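Local atomic coordinates of putative exported protein (Peptoclostridium difficile, PDB entry 5TTA), a protein that is of unknown function but, as a putative exported protein of the DUF5780 family, adopts an alpha/beta fold with two antiparallel sheets packed face to face. Residues N38-I43 / K211-N216; I62-S67 / M73-T78; R135-S140 / E171-N176. All blocks are in the same frame, centred on the assembly; numbering follows the deposited sequence.

Contact 1: N38-I43 / K211-N216; sequences NIPLFI and KQVTFN
Pro-40 comes at the Phe-215 ring from its edge and not over a face. Its CB sits near the ring plane, 3.5 Å from Phe-215 CZ, and the two side chains lie roughly perpendicular. The contact joins the two facing antiparallel sheets of a sandwich-like fold, in keeping with the E-set clan to which the family is assigned. Residues 38-43 lead into strand 41-50 of one sheet, while 211-216 form the end of strand 205-215 in the other.

Val-213 stands at the centre and divides its two methyls between different partners. CG1 takes the side of Leu-41, 3.8 Å from both CB and CD2 of that residue. Leu-41 has its CG anti to the backbone N (chi1 -180°), and CB and the CD2 branch both rest against the valine methyl. The other methyl, Val-213 CG2, approaches Pro-40 CG to 3.8 Å as the two side chains run antiparallel alongside one another. It also lies 3.6 Å above one face of the Phe-215 ring, displaced from the ring centre, so valine and proline together hold the phenyl group by a face and an edge.

All four residues are buried, and the joint is wholly apolar. Trp-221 of strand 220-222 also packs on Pro-40, and Lys-70 makes a cation-pi contact with Phe-215. Farther back along the strand, Lys-211 and Gln-212 form a classic beta bulge opposite Glu-76. The proline ring completes its approach with CG, 3.8 Å from Phe-215 CZ.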
loop_
_atom_site.group_PDB
_atom_site.type_symbol
_atom_site.label_atom_id
_atom_site.label_comp_id
_atom_site.label_asym_id
_atom_site.label_seq_id
_atom_site.Cartn_x
_atom_site.Cartn_y
_atom_site.Cartn_z
ATOM N N ASN A 38 0.087 -32.968 -10.823
ATOM C CA ASN A 38 0.702 -32.254 -11.934
ATOM C C ASN A 38 1.114 -30.858 -11.483
ATOM O O ASN A 38 0.268 -30.052 -11.074
ATOM C CB ASN A 38 -0.235 -32.173 -13.136
ATOM C CG ASN A 38 0.523 -31.962 -14.432
ATOM O OD1 ASN A 38 0.731 -30.828 -14.873
ATOM N ND2 ASN A 38 0.972 -33.061 -15.035
ATOM N N ILE A 39 2.406 -30.575 -11.583
ATOM C CA ILE A 39 2.992 -29.340 -11.076
ATOM C C ILE A 39 2.412 -28.186 -11.888
ATOM O O ILE A 39 2.481 -28.198 -13.129
ATOM C CB ILE A 39 4.526 -29.392 -11.125
ATOM C CG1 ILE A 39 5.075 -30.460 -10.163
ATOM C CG2 ILE A 39 5.101 -28.082 -10.665
ATOM C CD1 ILE A 39 4.954 -31.927 -10.607
ATOM N N PRO A 40 1.773 -27.204 -11.240
ATOM C CA PRO A 40 1.142 -26.111 -11.999
ATOM C C PRO A 40 2.137 -25.077 -12.513
ATOM O O PRO A 40 1.789 -24.289 -13.405
ATOM C CB PRO A 40 0.167 -25.503 -10.979
ATOM C CG PRO A 40 0.837 -25.749 -9.644
ATOM C CD PRO A 40 1.470 -27.128 -9.795
ATOM N N LEU A 41 3.345 -25.016 -11.968
ATOM C CA LEU A 41 4.349 -24.033 -12.381
ATOM C C LEU A 41 5.598 -24.806 -12.773
ATOM O O LEU A 41 6.200 -25.479 -11.932
ATOM C CB LEU A 41 4.645 -23.038 -11.258
ATOM C CG LEU A 41 5.672 -21.942 -11.524
ATOM C CD1 LEU A 41 5.201 -21.060 -12.712
ATOM C CD2 LEU A 41 5.838 -21.091 -10.280
ATOM N N PHE A 42 5.966 -24.739 -14.044
ATOM C CA PHE A 42 7.032 -25.557 -14.599
ATOM C C PHE A 42 8.316 -24.761 -14.662
ATOM O O PHE A 42 8.341 -23.672 -15.241
ATOM C CB PHE A 42 6.689 -26.035 -16.010
ATOM C CG PHE A 42 7.560 -27.154 -16.492
ATOM C CD1 PHE A 42 8.626 -26.916 -17.337
ATOM C CD2 PHE A 42 7.292 -28.464 -16.108
ATOM C CE1 PHE A 42 9.423 -27.961 -17.792
ATOM C CE2 PHE A 42 8.085 -29.515 -16.550
ATOM C CZ PHE A 42 9.155 -29.260 -17.395
ATOM N N ILE A 43 9.394 -25.307 -14.110
ATOM C CA ILE A 43 10.681 -24.635 -14.231
ATOM C C ILE A 43 11.398 -25.238 -15.428
ATOM O O ILE A 43 11.854 -26.383 -15.388
ATOM C CB ILE A 43 11.525 -24.733 -12.954
ATOM C CG1 ILE A 43 10.805 -24.043 -11.809
ATOM C CG2 ILE A 43 12.899 -24.052 -13.186
ATOM C CD1 ILE A 43 11.567 -24.085 -10.503
ATOM N N LYS A 211 8.247 -24.721 -4.382
ATOM C CA LYS A 211 7.817 -25.106 -3.042
ATOM C C LYS A 211 6.302 -25.028 -2.932
ATOM O O LYS A 211 5.656 -25.975 -2.483
ATOM C CB LYS A 211 8.515 -24.217 -2.002
ATOM C CG LYS A 211 8.141 -24.459 -0.525
ATOM C CD LYS A 211 9.051 -23.602 0.376
ATOM C CE LYS A 211 8.793 -23.829 1.877
ATOM N NZ LYS A 211 7.586 -23.100 2.352
ATOM N N GLN A 212 5.718 -23.933 -3.389
ATOM C CA GLN A 212 4.265 -23.801 -3.440
ATOM C C GLN A 212 3.901 -22.693 -4.421
ATOM O O GLN A 212 4.744 -21.886 -4.821
ATOM C CB GLN A 212 3.681 -23.491 -2.060
ATOM C CG GLN A 212 4.125 -22.164 -1.454
ATOM C CD GLN A 212 3.329 -21.840 -0.188
ATOM O OE1 GLN A 212 3.394 -22.566 0.794
ATOM N NE2 GLN A 212 2.555 -20.766 -0.232
ATOM N N VAL A 213 2.622 -22.639 -4.777
ATOM C CA VAL A 213 2.099 -21.528 -5.576
ATOM C C VAL A 213 0.733 -21.150 -5.032
ATOM O O VAL A 213 0.030 -21.965 -4.421
ATOM C CB VAL A 213 1.991 -21.794 -7.105
ATOM C CG1 VAL A 213 3.282 -22.382 -7.721
ATOM C CG2 VAL A 213 0.775 -22.603 -7.456
ATOM N N THR A 214 0.356 -19.896 -5.270
ATOM C CA THR A 214 -0.938 -19.359 -4.861
ATOM C C THR A 214 -1.648 -18.851 -6.107
ATOM O O THR A 214 -1.086 -18.035 -6.843
ATOM C CB THR A 214 -0.780 -18.213 -3.859
ATOM O OG1 THR A 214 -0.003 -18.653 -2.737
ATOM C CG2 THR A 214 -2.161 -17.726 -3.392
ATOM N N PHE A 215 -2.861 -19.341 -6.354
ATOM C CA PHE A 215 -3.615 -18.926 -7.535
ATOM C C PHE A 215 -4.472 -17.700 -7.223
ATOM O O PHE A 215 -4.608 -17.271 -6.069
ATOM C CB PHE A 215 -4.470 -20.091 -8.055
ATOM C CG PHE A 215 -3.673 -21.308 -8.447
ATOM C CD1 PHE A 215 -3.016 -21.370 -9.674
ATOM C CD2 PHE A 215 -3.598 -22.403 -7.606
ATOM C CE1 PHE A 215 -2.282 -22.492 -10.041
ATOM C CE2 PHE A 215 -2.867 -23.535 -7.965
ATOM C CZ PHE A 215 -2.215 -23.582 -9.183
ATOM N N ASN A 216 -5.024 -17.100 -8.284
ATOM C CA ASN A 216 -5.791 -15.868 -8.136
ATOM C C ASN A 216 -7.046 -16.050 -7.305
ATOM O O ASN A 216 -7.539 -15.067 -6.746
ATOM C CB ASN A 216 -6.174 -15.293 -9.506
ATOM C CG ASN A 216 -5.140 -14.319 -10.024
ATOM O OD1 ASN A 216 -3.997 -14.323 -9.561
ATOM N ND2 ASN A 216 -5.525 -13.480 -10.992
#

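Contact 2: I62-S67 / M73-T78; sequences ISLTNS and MDYEIT
The strand segments that carry Leu-64 and Ile-77 approach to 11.2 Å between their axes, with N-to-C directions 137° apart, a geometry of sheets packed face on face and not of paired neighbours. The space between the backbones is bridged by apolar side chains. Leu-64 and Ile-77 meet end on, their methyls in contact with Leu-64 CD2 3.7 Å from Ile-77 CD1.

The other branch of the leucine turns to the aromatic neighbour: Leu-64 CD1 lies 3.9 Å from Tyr-75 CE2, approaching the ring obliquely. Tyr-75 has CG between its backbone N and carbonyl carbon (chi1 60°), which leans the ring along its own strand toward Ile-77. There Ile-77 CD1 sits 3.8 Å above one face of the ring, displaced from its centre, so this one methyl packs against both the leucine and the tyrosine. Ile-62 adds a looser touch, its CD1 4.4 Å from Ile-77 CG2.

The far end of the tyrosine is polar but provided for, since its OH is hydrogen-bonded to Asp-186 of strand 183-189. From that same strand Phe-188 packs on both Ile-62 and Tyr-75. On strand 41-50, Ile-43 touches Ile-62, Leu-64 and Ile-77, so the contact lies in the buried interior of the sandwich, enclosed by both strands that flank 58-66 and, beside Tyr-75, by Val-213 of strand 205-215.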
loop_
_atom_site.group_PDB
_atom_site.type_symbol
_atom_site.label_atom_id
_atom_site.label_comp_id
_atom_site.label_asym_id
_atom_site.label_seq_id
_atom_site.Cartn_x
_atom_site.Cartn_y
_atom_site.Cartn_z
ATOM N N ILE A 62 15.364 -17.589 -13.978
ATOM C CA ILE A 62 14.505 -18.773 -13.867
ATOM C C ILE A 62 13.436 -18.685 -14.949
ATOM O O ILE A 62 12.615 -17.754 -14.946
ATOM C CB ILE A 62 13.875 -18.869 -12.469
ATOM C CG1 ILE A 62 14.985 -18.738 -11.421
ATOM C CG2 ILE A 62 13.099 -20.202 -12.337
ATOM C CD1 ILE A 62 14.508 -18.663 -9.989
ATOM N N SER A 63 13.457 -19.640 -15.881
ATOM C CA SER A 63 12.485 -19.671 -16.969
ATOM C C SER A 63 11.299 -20.519 -16.525
ATOM O O SER A 63 11.461 -21.704 -16.198
ATOM C CB SER A 63 13.123 -20.204 -18.245
ATOM O OG SER A 63 12.124 -20.479 -19.210
ATOM N N LEU A 64 10.129 -19.892 -16.450
ATOM C CA LEU A 64 8.906 -20.482 -15.925
ATOM C C LEU A 64 7.826 -20.594 -16.998
ATOM O O LEU A 64 7.749 -19.782 -17.943
ATOM C CB LEU A 64 8.349 -19.631 -14.772
ATOM C CG LEU A 64 9.259 -19.348 -13.582
ATOM C CD1 LEU A 64 8.637 -18.261 -12.705
ATOM C CD2 LEU A 64 9.446 -20.629 -12.789
ATOM N N THR A 65 6.963 -21.590 -16.816
ATOM C CA THR A 65 5.764 -21.783 -17.633
ATOM C C THR A 65 4.613 -22.108 -16.687
ATOM O O THR A 65 4.715 -23.066 -15.924
ATOM C CB THR A 65 5.936 -22.929 -18.646
ATOM O OG1 THR A 65 6.961 -22.605 -19.604
ATOM C CG2 THR A 65 4.608 -23.227 -19.366
ATOM N N ASN A 66 3.526 -21.340 -16.735
ATOM C CA ASN A 66 2.299 -21.676 -15.996
ATOM C C ASN A 66 1.533 -22.735 -16.777
ATOM O O ASN A 66 0.797 -22.419 -17.709
ATOM C CB ASN A 66 1.432 -20.439 -15.793
ATOM C CG ASN A 66 0.142 -20.731 -15.014
ATOM O OD1 ASN A 66 -0.200 -21.876 -14.751
ATOM N ND2 ASN A 66 -0.571 -19.674 -14.641
ATOM N N SER A 67 1.672 -23.997 -16.390
ATOM C CA SER A 67 1.023 -25.071 -17.129
ATOM C C SER A 67 -0.412 -25.332 -16.681
ATOM O O SER A 67 -1.073 -26.200 -17.256
ATOM C CB SER A 67 1.848 -26.354 -17.012
ATOM O OG SER A 67 2.177 -26.617 -15.658
HETATM N N MSE A 73 -0.790 -15.995 -8.720
HETATM C CA MSE A 73 -0.549 -14.696 -8.104
HETATM C C MSE A 73 0.679 -14.676 -7.196
HETATM O O MSE A 73 1.215 -13.600 -6.948
HETATM C CB MSE A 73 -1.790 -14.225 -7.325
HETATM C CG MSE A 73 -1.921 -14.733 -5.911
HETATM SE SE MSE A 73 -3.561 -14.042 -5.078
HETATM C CE MSE A 73 -3.072 -12.221 -4.971
ATOM N N ASP A 74 1.139 -15.836 -6.696
ATOM C CA ASP A 74 2.343 -15.867 -5.874
ATOM C C ASP A 74 2.995 -17.241 -5.998
ATOM O O ASP A 74 2.367 -18.213 -6.413
ATOM C CB ASP A 74 2.024 -15.522 -4.392
ATOM C CG ASP A 74 3.268 -15.096 -3.581
ATOM O OD1 ASP A 74 4.370 -14.909 -4.148
ATOM O OD2 ASP A 74 3.139 -14.949 -2.351
ATOM N N TYR A 75 4.287 -17.303 -5.705
ATOM C CA TYR A 75 4.979 -18.587 -5.697
ATOM C C TYR A 75 6.100 -18.523 -4.680
ATOM O O TYR A 75 6.487 -17.451 -4.218
ATOM C CB TYR A 75 5.519 -18.990 -7.097
ATOM C CG TYR A 75 6.515 -18.019 -7.726
ATOM C CD1 TYR A 75 7.746 -17.741 -7.113
ATOM C CD2 TYR A 75 6.256 -17.435 -8.957
ATOM C CE1 TYR A 75 8.660 -16.866 -7.685
ATOM C CE2 TYR A 75 7.160 -16.576 -9.544
ATOM C CZ TYR A 75 8.360 -16.295 -8.910
ATOM O OH TYR A 75 9.254 -15.425 -9.510
ATOM N N GLU A 76 6.604 -19.696 -4.317
ATOM C CA GLU A 76 7.858 -19.826 -3.585
ATOM C C GLU A 76 8.706 -20.832 -4.343
ATOM O O GLU A 76 8.259 -21.957 -4.597
ATOM C CB GLU A 76 7.637 -20.268 -2.132
ATOM C CG GLU A 76 6.790 -19.270 -1.360
ATOM C CD GLU A 76 6.554 -19.652 0.095
ATOM O OE1 GLU A 76 5.872 -18.866 0.797
ATOM O OE2 GLU A 76 7.044 -20.718 0.539
ATOM N N ILE A 77 9.918 -20.426 -4.711
ATOM C CA ILE A 77 10.807 -21.265 -5.504
ATOM C C ILE A 77 12.165 -21.285 -4.824
ATOM O O ILE A 77 12.751 -20.220 -4.580
ATOM C CB ILE A 77 10.936 -20.761 -6.953
ATOM C CG1 ILE A 77 9.613 -20.961 -7.692
ATOM C CG2 ILE A 77 12.054 -21.499 -7.659
ATOM C CD1 ILE A 77 9.647 -20.421 -9.141
ATOM N N THR A 78 12.661 -22.489 -4.499
ATOM C CA THR A 78 13.919 -22.602 -3.769
ATOM C C THR A 78 15.023 -22.977 -4.744
ATOM O O THR A 78 14.840 -23.859 -5.586
ATOM C CB THR A 78 13.833 -23.644 -2.646
ATOM O OG1 THR A 78 12.874 -23.218 -1.673
ATOM C CG2 THR A 78 15.198 -23.812 -1.950
#

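Contact 3: R135-S140 / E171-N176; sequences RKMQQS and EYAKQN
Lys-136 spans from the loop after strand 131-135 to the C-terminal end of helix 156-175, where its ammonium group binds the backbone carbonyl of Asn-176, the first residue to leave the helix. The chain stays extended up to the last torsion, where a bend (chi4 -37°) delivers NZ to Asn-176 O at 2.9 Å. The nitrogen lies 36° above the carbonyl plane and therefore does not follow a lone pair. A water extends the grip: it accepts from Lys-136 NZ at 3.2 Å and donates to Ala-173 O at 2.7 Å.

Met-137, present as selenomethionine, supplies the apolar half. Its chain is straight through the middle and folds at chi3 (63°), laying both SE and CE against the small Ala-173 side chain; each is 3.6 Å from Ala-173 CB. The backbone here is sharply turned, Met-137 being the centre of an inverse gamma turn and the first residue of a type I beta turn ending at Ser-140.

On the solvent-exposed side, Gln-139 NE2 comes to the edge of the Tyr-172 ring, 4.3 Å from CE2. One face of that ring lies beneath Asn-176 ND2, which stands above its centre and makes a weak hydrogen bond to Tyr-172 O, folding the asparagine back over the last helical turn.

Two carbonyls at the helix end thus share one lysine, one directly and one through water; a positive charge at this pole probably offsets the partial negative charge of the helix dipole.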
loop_
_atom_site.group_PDB
_atom_site.type_symbol
_atom_site.label_atom_id
_atom_site.label_comp_id
_atom_site.label_asym_id
_atom_site.label_seq_id
_atom_site.Cartn_x
_atom_site.Cartn_y
_atom_site.Cartn_z
ATOM N N ARG A 135 10.362 -15.431 -3.683
ATOM C CA ARG A 135 8.914 -15.273 -3.596
ATOM C C ARG A 135 8.465 -14.226 -4.607
ATOM O O ARG A 135 9.106 -13.174 -4.734
ATOM C CB ARG A 135 8.527 -14.904 -2.162
ATOM C CG ARG A 135 7.059 -15.011 -1.859
ATOM C CD ARG A 135 6.812 -15.007 -0.350
ATOM N NE ARG A 135 6.753 -13.650 0.178
ATOM C CZ ARG A 135 5.631 -12.945 0.289
ATOM N NH1 ARG A 135 4.472 -13.472 -0.089
ATOM N NH2 ARG A 135 5.670 -11.712 0.776
ATOM N N LYS A 136 7.401 -14.531 -5.359
ATOM C CA LYS A 136 6.942 -13.609 -6.403
ATOM C C LYS A 136 6.508 -12.275 -5.810
ATOM O O LYS A 136 6.894 -11.210 -6.305
ATOM C CB LYS A 136 5.797 -14.229 -7.219
ATOM C CG LYS A 136 5.295 -13.361 -8.427
ATOM C CD LYS A 136 4.041 -13.984 -9.032
ATOM C CE LYS A 136 3.597 -13.407 -10.396
ATOM N NZ LYS A 136 3.795 -11.938 -10.535
HETATM N N MSE A 137 5.716 -12.300 -4.744
HETATM C CA MSE A 137 5.270 -11.050 -4.140
HETATM C C MSE A 137 6.309 -10.582 -3.123
HETATM O O MSE A 137 5.963 -10.201 -2.005
HETATM C CB MSE A 137 3.900 -11.202 -3.477
HETATM C CG MSE A 137 2.742 -11.504 -4.418
HETATM SE SE MSE A 137 1.105 -11.896 -3.393
HETATM C CE MSE A 137 0.885 -10.144 -2.527
ATOM N N GLN A 138 7.583 -10.619 -3.534
ATOM C CA GLN A 138 8.676 -10.211 -2.651
ATOM C C GLN A 138 8.511 -8.765 -2.194
ATOM O O GLN A 138 8.801 -8.433 -1.040
ATOM C CB GLN A 138 10.022 -10.402 -3.356
ATOM C CG GLN A 138 11.224 -10.392 -2.414
ATOM C CD GLN A 138 11.343 -11.676 -1.588
ATOM O OE1 GLN A 138 11.061 -11.680 -0.387
ATOM N NE2 GLN A 138 11.775 -12.773 -2.235
ATOM N N GLN A 139 8.027 -7.894 -3.085
ATOM C CA GLN A 139 7.764 -6.506 -2.721
ATOM C C GLN A 139 6.787 -6.389 -1.556
ATOM O O GLN A 139 6.807 -5.381 -0.838
ATOM C CB GLN A 139 7.231 -5.735 -3.940
ATOM C CG GLN A 139 5.707 -5.833 -4.181
ATOM C CD GLN A 139 5.302 -6.931 -5.168
ATOM O OE1 GLN A 139 5.971 -7.155 -6.183
ATOM N NE2 GLN A 139 4.198 -7.616 -4.870
ATOM N N SER A 140 5.923 -7.410 -1.346
ATOM C CA SER A 140 4.938 -7.365 -0.281
ATOM C C SER A 140 5.452 -8.121 0.940
ATOM O O SER A 140 6.194 -9.102 0.801
ATOM C CB SER A 140 3.607 -7.972 -0.752
ATOM O OG SER A 140 2.532 -7.598 0.091
ATOM N N GLU A 171 -5.313 -7.391 -4.544
ATOM C CA GLU A 171 -5.841 -7.089 -5.877
ATOM C C GLU A 171 -4.727 -6.731 -6.859
ATOM O O GLU A 171 -4.757 -7.154 -8.025
ATOM C CB GLU A 171 -6.881 -5.966 -5.812
ATOM C CG GLU A 171 -8.286 -6.414 -5.394
ATOM C CD GLU A 171 -8.999 -7.261 -6.454
ATOM O OE1 GLU A 171 -8.391 -7.586 -7.498
ATOM O OE2 GLU A 171 -10.184 -7.602 -6.242
ATOM N N TYR A 172 -3.742 -5.943 -6.414
ATOM C CA TYR A 172 -2.597 -5.628 -7.263
ATOM C C TYR A 172 -1.875 -6.901 -7.693
ATOM O O TYR A 172 -1.577 -7.092 -8.879
ATOM C CB TYR A 172 -1.654 -4.679 -6.521
ATOM C CG TYR A 172 -0.315 -4.440 -7.186
ATOM C CD1 TYR A 172 -0.146 -3.407 -8.108
ATOM C CD2 TYR A 172 0.791 -5.228 -6.876
ATOM C CE1 TYR A 172 1.092 -3.177 -8.715
ATOM C CE2 TYR A 172 2.030 -5.006 -7.475
ATOM C CZ TYR A 172 2.174 -3.981 -8.392
ATOM O OH TYR A 172 3.397 -3.762 -8.989
ATOM N N ALA A 173 -1.621 -7.802 -6.743
ATOM C CA ALA A 173 -0.953 -9.056 -7.068
ATOM C C ALA A 173 -1.770 -9.886 -8.053
ATOM O O ALA A 173 -1.205 -10.553 -8.925
ATOM C CB ALA A 173 -0.675 -9.843 -5.787
ATOM N N LYS A 174 -3.104 -9.854 -7.947
ATOM C CA LYS A 174 -3.934 -10.580 -8.911
ATOM C C LYS A 174 -3.809 -9.982 -10.314
ATOM O O LYS A 174 -3.757 -10.708 -11.313
ATOM C CB LYS A 174 -5.391 -10.597 -8.441
ATOM C CG LYS A 174 -5.692 -11.816 -7.545
ATOM C CD LYS A 174 -6.617 -11.510 -6.354
ATOM C CE LYS A 174 -8.099 -11.537 -6.714
ATOM N NZ LYS A 174 -8.533 -10.326 -7.467
ATOM N N GLN A 175 -3.724 -8.659 -10.407
ATOM C CA GLN A 175 -3.558 -8.037 -11.715
ATOM C C GLN A 175 -2.188 -8.332 -12.319
ATOM O O GLN A 175 -2.039 -8.323 -13.546
ATOM C CB GLN A 175 -3.788 -6.537 -11.585
ATOM C CG GLN A 175 -5.194 -6.201 -11.142
ATOM C CD GLN A 175 -5.414 -4.707 -11.020
ATOM O OE1 GLN A 175 -4.954 -3.932 -11.859
ATOM N NE2 GLN A 175 -6.099 -4.293 -9.960
ATOM N N ASN A 176 -1.182 -8.593 -11.480
ATOM C CA ASN A 176 0.156 -8.944 -11.937
ATOM C C ASN A 176 0.403 -10.452 -12.019
ATOM O O ASN A 176 1.560 -10.865 -12.092
ATOM C CB ASN A 176 1.205 -8.324 -11.013
ATOM C CG ASN A 176 1.343 -6.856 -11.222
ATOM O OD1 ASN A 176 1.805 -6.417 -12.272
ATOM N ND2 ASN A 176 0.927 -6.075 -10.234
HETATM O O HOH W 1 1.360 -11.438 -8.511
#

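Overall arrangement
Contacts 1 and 2 are two neighbouring parts of one sandwich interior, their centres about 6 Å apart, and contact 2 is nested along the chain inside the loop closed by contact 1. Strand pairing ties them on both sheets: Phe-42 N lies 2.8 Å from Thr-65 O, and Met-73 N 2.8 Å from Thr-214 O, both probable hydrogen bonds. Contact 3 stands apart from both, its centre about 13 Å from that of contact 2 and about 15 Å from that of contact 1. Asp-74 makes the bridge, with OD2 in a salt bridge to Arg-135 NH1 (3.0 Å) and OD1 probably hydrogen-bonded to Met-137 N. Asp-74 thus fixes the loop that contact 3 in turn joins to the end of helix 156-175.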